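Local coordinates for caspase recruitment domain-containing protein 19 (Homo sapiens, PDB 4FH0) that helps inhibit the effects of BCL10-induced activation of NF-kappa-B, associating with BCL10 by CARD-CARD interaction through the caspase recruitment domain that makes up this chain, at residues A[12-17]-A[80-85]. The protein carries 2 engineered substitutions. Residues are numbered along the deposited sequence; the frame is centred on the assembly and turned at random. Where two conformers were deposited one is given.
Sequences VQDTPM and EFYRAL. Engineered in segment 12-17: M17 (natural residue Phe).
The ring of Y82 meets D14 with its edge: carboxylate oxygen OD2 of D14 sits in the plane of the ring, beside the phenol oxygen, and the carboxylate itself is turned 61° from that plane. R10, one turn before D14 on helix 7-18, makes a cation-pi contact with the same ring, and L11 packs against the tyrosine side chain as well. The contact between the two segments comes down to a single bond, in which Y82 OH donates its proton to D14 OD2 at 2.6 Å, a short and probably strong hydrogen bond. The hydroxyl approaches on the anti side of OD2, 29° out of the carboxylate plane; D14 OD2 also lies 3.5 Å from Y82 CE2, alongside that edge of the ring. The backbones stay well apart, with D14 CA and Y82 CA 10.6 Å from each other, and the length of the tyrosine bridges most of that gap. In Y82 the ring carbon CG stands anti to the carbonyl carbon (chi1 -82°), which swings the phenol out across the space to helix 7-18. OD2 takes a second hydrogen bond from S98, and L96 and P97 touch D14, so this buried carboxylate also ties the C-terminal end of the modelled chain to the first helix. A phenylalanine in place of Y82 would probably keep much of the ring packing but leave the buried D14 OD2 without its phenol donor, with S98 as its remaining hydrogen-bond partner named here. Beneath this polar link, F81 and L85 of helix 75-88 pack on L18, part of the hydrophobic core joining helices 7-18 and 75-88 in the CARD, a six-helix bundle of the death-fold superfamily.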
ATOM      1  N   VAL A  12      -0.968  -6.553  -8.461  1.00  8.57           N
ATOM      2  CA  VAL A  12      -2.006  -6.397  -9.470  1.00  8.84           C
ATOM      3  C   VAL A  12      -3.179  -7.297  -9.135  1.00  9.34           C
ATOM      4  O   VAL A  12      -4.329  -6.862  -9.172  1.00 10.70           O
ATOM      5  CB  VAL A  12      -1.456  -6.707 -10.878  1.00  9.33           C
ATOM      6  CG1 VAL A  12      -2.599  -6.941 -11.891  1.00 10.05           C
ATOM      7  CG2 VAL A  12      -0.535  -5.588 -11.329  1.00 10.22           C
ATOM      8  N   GLN A  13      -2.894  -8.548  -8.793  1.00  8.78           N
ATOM      9  CA  GLN A  13      -3.953  -9.492  -8.458  1.00  9.55           C
ATOM     10  C   GLN A  13      -4.766  -9.020  -7.250  1.00 10.07           C
ATOM     11  O   GLN A  13      -5.984  -9.078  -7.270  1.00 11.68           O
ATOM     12  CB  GLN A  13      -3.397 -10.892  -8.168  1.00 10.82           C
ATOM     13  CG  GLN A  13      -4.493 -11.903  -7.873  1.00 13.39           C
ATOM     14  CD  GLN A  13      -3.972 -13.296  -7.513  1.00 16.78           C
ATOM     15  OE1 GLN A  13      -2.774 -13.578  -7.604  1.00 19.13           O
ATOM     16  NE2 GLN A  13      -4.879 -14.162  -7.066  1.00 18.83           N
ATOM     17  N   ASP A  14      -4.079  -8.534  -6.222  1.00  8.31           N
ATOM     18  CA  ASP A  14      -4.705  -8.174  -4.959  1.00  7.74           C
ATOM     19  C   ASP A  14      -5.359  -6.802  -4.922  1.00  8.30           C
ATOM     20  O   ASP A  14      -6.024  -6.478  -3.943  1.00  8.22           O
ATOM     21  CB  ASP A  14      -3.652  -8.212  -3.842  1.00  8.26           C
ATOM     22  CG  ASP A  14      -3.207  -9.613  -3.488  1.00  9.78           C
ATOM     23  OD1 ASP A  14      -3.959 -10.572  -3.763  1.00 10.91           O
ATOM     24  OD2 ASP A  14      -2.114  -9.764  -2.897  1.00 11.47           O
ATOM     25  N   THR A  15      -5.130  -5.974  -5.928  1.00  9.29           N
ATOM     26  CA  THR A  15      -5.584  -4.583  -5.872  1.00  9.66           C
ATOM     27  C   THR A  15      -7.088  -4.394  -5.669  1.00  8.83           C
ATOM     28  O   THR A  15      -7.500  -3.620  -4.798  1.00  8.10           O
ATOM     29  CB  THR A  15      -5.032  -3.750  -7.060  1.00 11.98           C
ATOM     30  OG1 THR A  15      -3.651  -3.474  -6.820  1.00 12.90           O
ATOM     31  CG2 THR A  15      -5.757  -2.432  -7.191  1.00 13.02           C
ATOM     32  N   PRO A  16      -7.920  -5.096  -6.440  1.00  9.31           N
ATOM     33  CA  PRO A  16      -9.360  -4.923  -6.203  1.00  9.72           C
ATOM     34  C   PRO A  16      -9.800  -5.272  -4.774  1.00  9.99           C
ATOM     35  O   PRO A  16     -10.589  -4.531  -4.184  1.00 10.49           O
ATOM     36  CB  PRO A  16      -9.998  -5.814  -7.286  1.00 11.03           C
ATOM     37  CG  PRO A  16      -9.001  -5.818  -8.353  1.00 11.35           C
ATOM     38  CD  PRO A  16      -7.664  -5.849  -7.675  1.00 10.30           C
HETATM   39  N   MSE A  17      -9.257  -6.325  -4.181  1.00  9.54           N
HETATM   40  CA  MSE A  17      -9.598  -6.637  -2.798  0.50  8.77           C
HETATM   41  C   MSE A  17      -9.049  -5.586  -1.827  1.00  8.72           C
HETATM   42  O   MSE A  17      -9.762  -5.129  -0.944  1.00  9.99           O
HETATM   43  CB  MSE A  17      -9.114  -8.033  -2.425  0.50  9.65           C
HETATM   44  CG  MSE A  17     -10.053  -9.111  -2.934  0.50 11.35           C
HETATM   45 SE   MSE A  17      -9.692 -10.849  -2.149  0.50 14.47          SE
HETATM   46  CE  MSE A  17     -10.118 -10.413  -0.300  0.50 15.02           C
ATOM     47  N   GLU A  80       8.158  -4.223  -0.567  1.00 10.69           N
ATOM     48  CA  GLU A  80       8.121  -3.432   0.650  1.00 10.54           C
ATOM     49  C   GLU A  80       6.689  -3.152   1.071  1.00  9.52           C
ATOM     50  O   GLU A  80       6.395  -3.127   2.258  1.00  9.74           O
ATOM     51  CB  GLU A  80       8.918  -2.135   0.479  1.00 12.74           C
ATOM     52  CG  GLU A  80      10.401  -2.363   0.255  1.00 16.99           C
ATOM     53  CD  GLU A  80      11.093  -3.030   1.443  1.00 20.65           C
ATOM     54  OE1 GLU A  80      10.641  -2.877   2.598  1.00 22.14           O
ATOM     55  OE2 GLU A  80      12.109  -3.706   1.216  1.00 23.39           O
ATOM     56  N   PHE A  81       5.799  -2.925   0.111  1.00  8.59           N
ATOM     57  CA  PHE A  81       4.404  -2.737   0.451  1.00  7.93           C
ATOM     58  C   PHE A  81       3.858  -3.960   1.189  1.00  6.61           C
ATOM     59  O   PHE A  81       3.163  -3.822   2.189  1.00  7.06           O
ATOM     60  CB  PHE A  81       3.552  -2.444  -0.785  1.00  8.56           C
ATOM     61  CG  PHE A  81       2.098  -2.431  -0.481  1.00  8.23           C
ATOM     62  CD1 PHE A  81       1.510  -1.333   0.124  1.00  8.76           C
ATOM     63  CD2 PHE A  81       1.314  -3.529  -0.773  1.00  9.73           C
ATOM     64  CE1 PHE A  81       0.144  -1.338   0.425  1.00 10.17           C
ATOM     65  CE2 PHE A  81      -0.023  -3.546  -0.432  1.00 10.30           C
ATOM     66  CZ  PHE A  81      -0.613  -2.447   0.150  1.00 10.77           C
ATOM     67  N   TYR A  82       4.142  -5.167   0.692  1.00  6.20           N
ATOM     68  CA  TYR A  82       3.635  -6.364   1.360  1.00  6.44           C
ATOM     69  C   TYR A  82       4.182  -6.490   2.767  1.00  6.76           C
ATOM     70  O   TYR A  82       3.471  -6.922   3.668  1.00  7.66           O
ATOM     71  CB  TYR A  82       3.896  -7.626   0.552  1.00  7.23           C
ATOM     72  CG  TYR A  82       2.849  -7.805  -0.532  1.00  8.13           C
ATOM     73  CD1 TYR A  82       3.051  -7.340  -1.818  1.00  9.43           C
ATOM     74  CD2 TYR A  82       1.641  -8.409  -0.253  1.00  9.82           C
ATOM     75  CE1 TYR A  82       2.074  -7.486  -2.787  1.00 10.21           C
ATOM     76  CE2 TYR A  82       0.669  -8.575  -1.227  1.00 10.11           C
ATOM     77  CZ  TYR A  82       0.875  -8.103  -2.485  1.00  9.98           C
ATOM     78  OH  TYR A  82      -0.104  -8.224  -3.460  1.00 10.99           O
ATOM     79  N   ARG A  83       5.437  -6.119   2.973  1.00  7.56           N
ATOM     80  CA  ARG A  83       5.973  -6.151   4.318  1.00  9.10           C
ATOM     81  C   ARG A  83       5.244  -5.143   5.206  1.00  8.13           C
ATOM     82  O   ARG A  83       4.875  -5.447   6.341  1.00  9.48           O
ATOM     83  CB  ARG A  83       7.475  -5.890   4.332  1.00 12.09           C
ATOM     84  CG  ARG A  83       7.991  -5.800   5.782  1.00 17.27           C
ATOM     85  CD  ARG A  83       9.482  -6.001   5.862  1.00 21.56           C
ATOM     86  NE  ARG A  83      10.052  -5.602   7.155  1.00 25.57           N
ATOM     87  CZ  ARG A  83      10.478  -4.371   7.424  1.00 28.03           C
ATOM     88  NH1 ARG A  83      10.384  -3.419   6.501  1.00 28.97           N
ATOM     89  NH2 ARG A  83      11.001  -4.082   8.601  1.00 29.43           N
ATOM     90  N   ALA A  84       4.992  -3.946   4.692  1.00  7.54           N
ATOM     91  CA  ALA A  84       4.290  -2.925   5.461  1.00  7.28           C
ATOM     92  C   ALA A  84       2.870  -3.363   5.801  1.00  6.88           C
ATOM     93  O   ALA A  84       2.341  -3.084   6.888  1.00  7.49           O
ATOM     94  CB  ALA A  84       4.275  -1.598   4.680  1.00  7.97           C
ATOM     95  N   LEU A  85       2.227  -4.032   4.854  1.00  6.82           N
ATOM     96  CA  LEU A  85       0.888  -4.566   5.071  1.00  6.74           C
ATOM     97  C   LEU A  85       0.884  -5.641   6.152  1.00  7.21           C
ATOM     98  O   LEU A  85      -0.011  -5.694   6.994  1.00  8.17           O
ATOM     99  CB  LEU A  85       0.337  -5.129   3.762  1.00  7.37           C
ATOM    100  CG  LEU A  85      -1.135  -5.496   3.726  1.00  9.13           C
ATOM    101  CD1 LEU A  85      -2.016  -4.264   3.704  1.00 10.41           C
ATOM    102  CD2 LEU A  85      -1.418  -6.397   2.519  1.00  9.68           C
TER